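Local coordinates for protein transcriptional regulator (Aquifex aeolicus, PDB 2EH3) that probably binds DNA as a dimeric transcription factor of the TetR/AcrR family, with a helix-turn-helix domain and a larger helical domain that holds magnesium ions, at residues K4-F15 against H42-I53. Numbering follows the deposited sequence.
Sequences KERILEVSKELF and HFKSKEELITEI
In the TetR-type DNA-binding domain, Leu49 and Ile53 on the first turns of helix 46-67 pack as knobs into holes of the opening helix 3-18, the two segment axes crossing at -89°. Leu49 sits among Ile7, Leu8, Ser11 and Phe15; its CD2 lies 3.8 Å from Phe15 CZ, while its CD1 covers the centre of one face of the Phe43 ring. Ser11 OG, next to Leu49, turns back to donate to Ile7 O (2.9 Å) from above the carbonyl plane, so this buried hydroxyl is satisfied within its own helix. The side chains of Ile53 and Leu8 run antiparallel alongside each other, Ile53 CG1 meeting Leu8 CD2 at 3.6 Å. Ile28 of helix 25-32, part of the predicted helix-turn-helix, touches both Ser11 and Leu49 and completes this core. Lys12 CG rests 3.7 Å from Ile53 CG2, and a bend at chi3 (-74°) carries Lys12 NZ to a 2.8 Å salt bridge with Glu9 OE2. A serine in place of Lys12 would probably uncover the flank of Ile53 and take from Glu9 the charge of this salt bridge. At the other end, Lys4 CB lies over a face of the His42 ring in a CH-pi contact. The Lys4 chain leaves the backbone with CG opposite N (chi1 -172°) and runs on extended, crossing the Phe43 side chain at about a right angle; one water links Lys4 NZ to His42 O and another links it to Glu52 OE2, which also pairs with Arg56.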
loop_
_atom_site.group_PDB
_atom_site.type_symbol
_atom_site.label_atom_id
_atom_site.label_comp_id
_atom_site.label_asym_id
_atom_site.label_seq_id
_atom_site.Cartn_x
_atom_site.Cartn_y
_atom_site.Cartn_z
ATOM N N LYS A 4 -1.836 9.505 30.295
ATOM C CA LYS A 4 -1.949 9.706 28.846
ATOM C C LYS A 4 -1.217 8.574 28.121
ATOM O O LYS A 4 -1.718 8.034 27.115
ATOM C CB LYS A 4 -1.365 11.062 28.444
ATOM C CG LYS A 4 -1.621 11.414 27.000
ATOM C CD LYS A 4 -1.053 12.793 26.627
ATOM C CE LYS A 4 -1.446 13.182 25.205
ATOM N NZ LYS A 4 -1.183 14.633 24.991
ATOM N N GLU A 5 -0.037 8.222 28.621
ATOM C CA GLU A 5 0.739 7.146 28.031
ATOM C C GLU A 5 -0.018 5.833 28.124
ATOM O O GLU A 5 -0.028 5.042 27.181
ATOM C CB GLU A 5 2.085 6.988 28.746
ATOM C CG GLU A 5 3.127 8.033 28.386
ATOM C CD GLU A 5 2.694 9.438 28.713
ATOM O OE1 GLU A 5 2.241 9.687 29.863
ATOM O OE2 GLU A 5 2.819 10.298 27.811
ATOM N N ARG A 6 -0.667 5.583 29.254
ATOM C CA ARG A 6 -1.398 4.329 29.385
ATOM C C ARG A 6 -2.563 4.252 28.397
ATOM O O ARG A 6 -2.804 3.198 27.781
ATOM C CB ARG A 6 -1.911 4.149 30.820
ATOM C CG ARG A 6 -0.802 3.854 31.803
ATOM C CD ARG A 6 -1.254 2.866 32.874
ATOM N NE ARG A 6 -2.157 3.467 33.849
ATOM C CZ ARG A 6 -3.484 3.426 33.801
ATOM N NH1 ARG A 6 -4.118 2.803 32.813
ATOM N NH2 ARG A 6 -4.180 4.010 34.767
ATOM N N ILE A 7 -3.280 5.354 28.241
ATOM C CA ILE A 7 -4.394 5.390 27.296
ATOM C C ILE A 7 -3.841 5.131 25.889
ATOM O O ILE A 7 -4.416 4.363 25.129
ATOM C CB ILE A 7 -5.085 6.756 27.331
ATOM C CG1 ILE A 7 -5.789 6.928 28.672
ATOM C CG2 ILE A 7 -6.086 6.896 26.184
ATOM C CD1 ILE A 7 -6.277 8.350 28.940
ATOM N N LEU A 8 -2.742 5.783 25.536
ATOM C CA LEU A 8 -2.168 5.568 24.209
ATOM C C LEU A 8 -1.805 4.106 23.976
ATOM O O LEU A 8 -2.031 3.575 22.878
ATOM C CB LEU A 8 -0.936 6.465 24.025
ATOM C CG LEU A 8 -1.321 7.920 23.772
ATOM C CD1 LEU A 8 -0.106 8.831 23.993
ATOM C CD2 LEU A 8 -1.852 8.058 22.359
ATOM N N GLU A 9 -1.242 3.448 24.988
ATOM C CA GLU A 9 -0.838 2.052 24.837
ATOM C C GLU A 9 -2.022 1.125 24.656
ATOM O O GLU A 9 -2.004 0.256 23.769
ATOM C CB GLU A 9 0.038 1.612 26.023
ATOM C CG GLU A 9 1.408 2.310 26.045
ATOM C CD GLU A 9 2.159 2.138 24.723
ATOM O OE1 GLU A 9 2.385 0.971 24.318
ATOM O OE2 GLU A 9 2.506 3.158 24.090
ATOM N N VAL A 10 -3.061 1.328 25.468
ATOM C CA VAL A 10 -4.260 0.512 25.375
ATOM C C VAL A 10 -4.944 0.727 24.023
ATOM O O VAL A 10 -5.423 -0.231 23.411
ATOM C CB VAL A 10 -5.244 0.861 26.525
ATOM C CG1 VAL A 10 -6.613 0.260 26.270
ATOM C CG2 VAL A 10 -4.689 0.314 27.853
ATOM N N SER A 11 -4.983 1.978 23.561
ATOM C CA SER A 11 -5.664 2.313 22.293
ATOM C C SER A 11 -4.908 1.699 21.114
ATOM O O SER A 11 -5.518 1.195 20.166
ATOM C CB SER A 11 -5.791 3.842 22.120
ATOM O OG SER A 11 -6.512 4.438 23.195
ATOM N N LYS A 12 -3.588 1.733 21.164
ATOM C CA LYS A 12 -2.806 1.125 20.075
ATOM C C LYS A 12 -3.104 -0.361 20.034
ATOM O O LYS A 12 -3.275 -0.942 18.954
ATOM C CB LYS A 12 -1.297 1.355 20.279
ATOM C CG LYS A 12 -0.839 2.733 19.872
ATOM C CD LYS A 12 0.688 2.875 19.910
ATOM C CE LYS A 12 1.185 2.966 21.323
ATOM N NZ LYS A 12 2.530 3.641 21.371
ATOM N N GLU A 13 -3.191 -0.985 21.209
ATOM C CA GLU A 13 -3.487 -2.408 21.258
ATOM C C GLU A 13 -4.869 -2.735 20.697
ATOM O O GLU A 13 -4.981 -3.626 19.838
ATOM C CB GLU A 13 -3.398 -2.923 22.704
ATOM C CG GLU A 13 -1.963 -3.166 23.164
ATOM C CD GLU A 13 -1.205 -4.076 22.203
ATOM O OE1 GLU A 13 -1.797 -5.089 21.743
ATOM O OE2 GLU A 13 -0.024 -3.781 21.916
ATOM N N LEU A 14 -5.897 -2.023 21.152
ATOM C CA LEU A 14 -7.245 -2.299 20.669
ATOM C C LEU A 14 -7.413 -1.964 19.187
ATOM O O LEU A 14 -8.040 -2.721 18.466
ATOM C CB LEU A 14 -8.303 -1.550 21.494
ATOM C CG LEU A 14 -8.370 -2.045 22.933
ATOM C CD1 LEU A 14 -9.468 -1.288 23.638
ATOM C CD2 LEU A 14 -8.601 -3.570 22.973
ATOM N N PHE A 15 -6.873 -0.831 18.728
ATOM C CA PHE A 15 -7.002 -0.489 17.304
ATOM C C PHE A 15 -6.291 -1.541 16.442
ATOM O O PHE A 15 -6.763 -1.879 15.355
ATOM C CB PHE A 15 -6.402 0.885 16.997
ATOM C CG PHE A 15 -7.131 2.048 17.632
ATOM C CD1 PHE A 15 -8.457 1.936 18.063
ATOM C CD2 PHE A 15 -6.490 3.280 17.760
ATOM C CE1 PHE A 15 -9.132 3.052 18.605
ATOM C CE2 PHE A 15 -7.161 4.398 18.301
ATOM C CZ PHE A 15 -8.483 4.278 18.717
ATOM N N HIS A 42 -7.333 14.189 28.771
ATOM C CA HIS A 42 -6.202 14.105 27.841
ATOM C C HIS A 42 -6.524 14.160 26.356
ATOM O O HIS A 42 -5.672 14.574 25.562
ATOM C CB HIS A 42 -5.397 12.829 28.096
ATOM C CG HIS A 42 -4.768 12.777 29.448
ATOM N ND1 HIS A 42 -3.702 13.574 29.803
ATOM C CD2 HIS A 42 -5.078 12.047 30.544
ATOM C CE1 HIS A 42 -3.384 13.335 31.064
ATOM N NE2 HIS A 42 -4.204 12.414 31.536
ATOM N N PHE A 43 -7.731 13.737 25.977
ATOM C CA PHE A 43 -8.143 13.704 24.565
ATOM C C PHE A 43 -9.575 14.204 24.420
ATOM O O PHE A 43 -10.469 13.701 25.070
ATOM C CB PHE A 43 -8.052 12.258 24.040
ATOM C CG PHE A 43 -6.663 11.670 24.123
ATOM C CD1 PHE A 43 -5.671 12.040 23.187
ATOM C CD2 PHE A 43 -6.315 10.768 25.137
ATOM C CE1 PHE A 43 -4.377 11.516 23.279
ATOM C CE2 PHE A 43 -5.016 10.241 25.233
ATOM C CZ PHE A 43 -4.039 10.618 24.300
ATOM N N LYS A 44 -9.816 15.169 23.541
ATOM C CA LYS A 44 -11.174 15.649 23.420
ATOM C C LYS A 44 -12.071 14.721 22.604
ATOM O O LYS A 44 -13.304 14.766 22.725
ATOM C CB LYS A 44 -11.169 17.075 22.864
ATOM C CG LYS A 44 -10.512 18.063 23.841
ATOM C CD LYS A 44 -11.221 18.025 25.204
ATOM C CE LYS A 44 -10.422 18.711 26.310
ATOM N NZ LYS A 44 -9.399 17.810 26.928
ATOM N N SER A 45 -11.448 13.821 21.843
ATOM C CA SER A 45 -12.190 12.903 21.000
ATOM C C SER A 45 -11.355 11.699 20.580
ATOM O O SER A 45 -10.138 11.680 20.733
ATOM C CB SER A 45 -12.619 13.623 19.729
ATOM O OG SER A 45 -11.457 14.019 19.019
ATOM N N LYS A 46 -12.044 10.701 20.039
ATOM C CA LYS A 46 -11.400 9.503 19.532
ATOM C C LYS A 46 -10.472 9.951 18.379
ATOM O O LYS A 46 -9.396 9.393 18.179
ATOM C CB LYS A 46 -12.472 8.547 19.016
ATOM C CG LYS A 46 -12.156 7.105 19.164
ATOM C CD LYS A 46 -13.373 6.264 18.789
ATOM C CE LYS A 46 -13.096 5.497 17.519
ATOM N NZ LYS A 46 -14.204 4.572 17.143
ATOM N N GLU A 47 -10.913 10.949 17.609
ATOM C CA GLU A 47 -10.133 11.482 16.488
ATOM C C GLU A 47 -8.799 12.065 16.969
ATOM O O GLU A 47 -7.742 11.812 16.349
ATOM C CB GLU A 47 -10.950 12.550 15.734
ATOM C CG GLU A 47 -10.177 13.243 14.596
ATOM C CD GLU A 47 -11.091 14.050 13.673
ATOM O OE1 GLU A 47 -12.309 14.088 13.921
ATOM O OE2 GLU A 47 -10.595 14.640 12.690
ATOM N N GLU A 48 -8.836 12.834 18.063
ATOM C CA GLU A 48 -7.600 13.402 18.612
ATOM C C GLU A 48 -6.679 12.275 19.037
ATOM O O GLU A 48 -5.462 12.356 18.868
ATOM C CB GLU A 48 -7.842 14.294 19.843
ATOM C CG GLU A 48 -8.313 15.699 19.568
ATOM C CD GLU A 48 -8.186 16.646 20.772
ATOM O OE1 GLU A 48 -8.609 17.815 20.617
ATOM O OE2 GLU A 48 -7.679 16.244 21.854
ATOM N N LEU A 49 -7.262 11.227 19.624
ATOM C CA LEU A 49 -6.480 10.091 20.071
ATOM C C LEU A 49 -5.699 9.377 18.967
ATOM O O LEU A 49 -4.510 9.141 19.114
ATOM C CB LEU A 49 -7.398 9.086 20.792
ATOM C CG LEU A 49 -6.829 7.698 21.093
ATOM C CD1 LEU A 49 -5.733 7.763 22.195
ATOM C CD2 LEU A 49 -7.993 6.818 21.558
ATOM N N ILE A 50 -6.353 9.002 17.872
ATOM C CA ILE A 50 -5.598 8.299 16.839
ATOM C C ILE A 50 -4.596 9.243 16.183
ATOM O O ILE A 50 -3.499 8.826 15.815
ATOM C CB ILE A 50 -6.536 7.644 15.776
ATOM C CG1 ILE A 50 -5.707 6.737 14.837
ATOM C CG2 ILE A 50 -7.305 8.692 15.060
ATOM C CD1 ILE A 50 -6.584 5.767 14.016
ATOM N N THR A 51 -4.950 10.516 16.076
ATOM C CA THR A 51 -4.042 11.478 15.470
ATOM C C THR A 51 -2.767 11.549 16.317
ATOM O O THR A 51 -1.670 11.561 15.766
ATOM C CB THR A 51 -4.722 12.865 15.343
ATOM O OG1 THR A 51 -5.886 12.752 14.507
ATOM C CG2 THR A 51 -3.781 13.876 14.686
ATOM N N GLU A 52 -2.907 11.543 17.643
ATOM C CA GLU A 52 -1.738 11.598 18.523
ATOM C C GLU A 52 -0.872 10.351 18.417
ATOM O O GLU A 52 0.353 10.438 18.501
ATOM C CB GLU A 52 -2.181 11.821 19.970
ATOM C CG GLU A 52 -1.024 11.866 20.998
ATOM C CD GLU A 52 -0.135 13.093 20.875
ATOM O OE1 GLU A 52 -0.516 14.029 20.149
ATOM O OE2 GLU A 52 0.939 13.120 21.527
ATOM N N ILE A 53 -1.501 9.190 18.257
ATOM C CA ILE A 53 -0.780 7.924 18.112
ATOM C C ILE A 53 0.134 8.025 16.895
ATOM O O ILE A 53 1.316 7.667 16.955
ATOM C CB ILE A 53 -1.767 6.731 17.902
ATOM C CG1 ILE A 53 -2.487 6.424 19.215
ATOM C CG2 ILE A 53 -1.025 5.497 17.407
ATOM C CD1 ILE A 53 -3.514 5.318 19.084
HETATM O O HOH W 1 -3.332 16.185 26.094
HETATM O O HOH W 2 1.683 14.703 23.543
#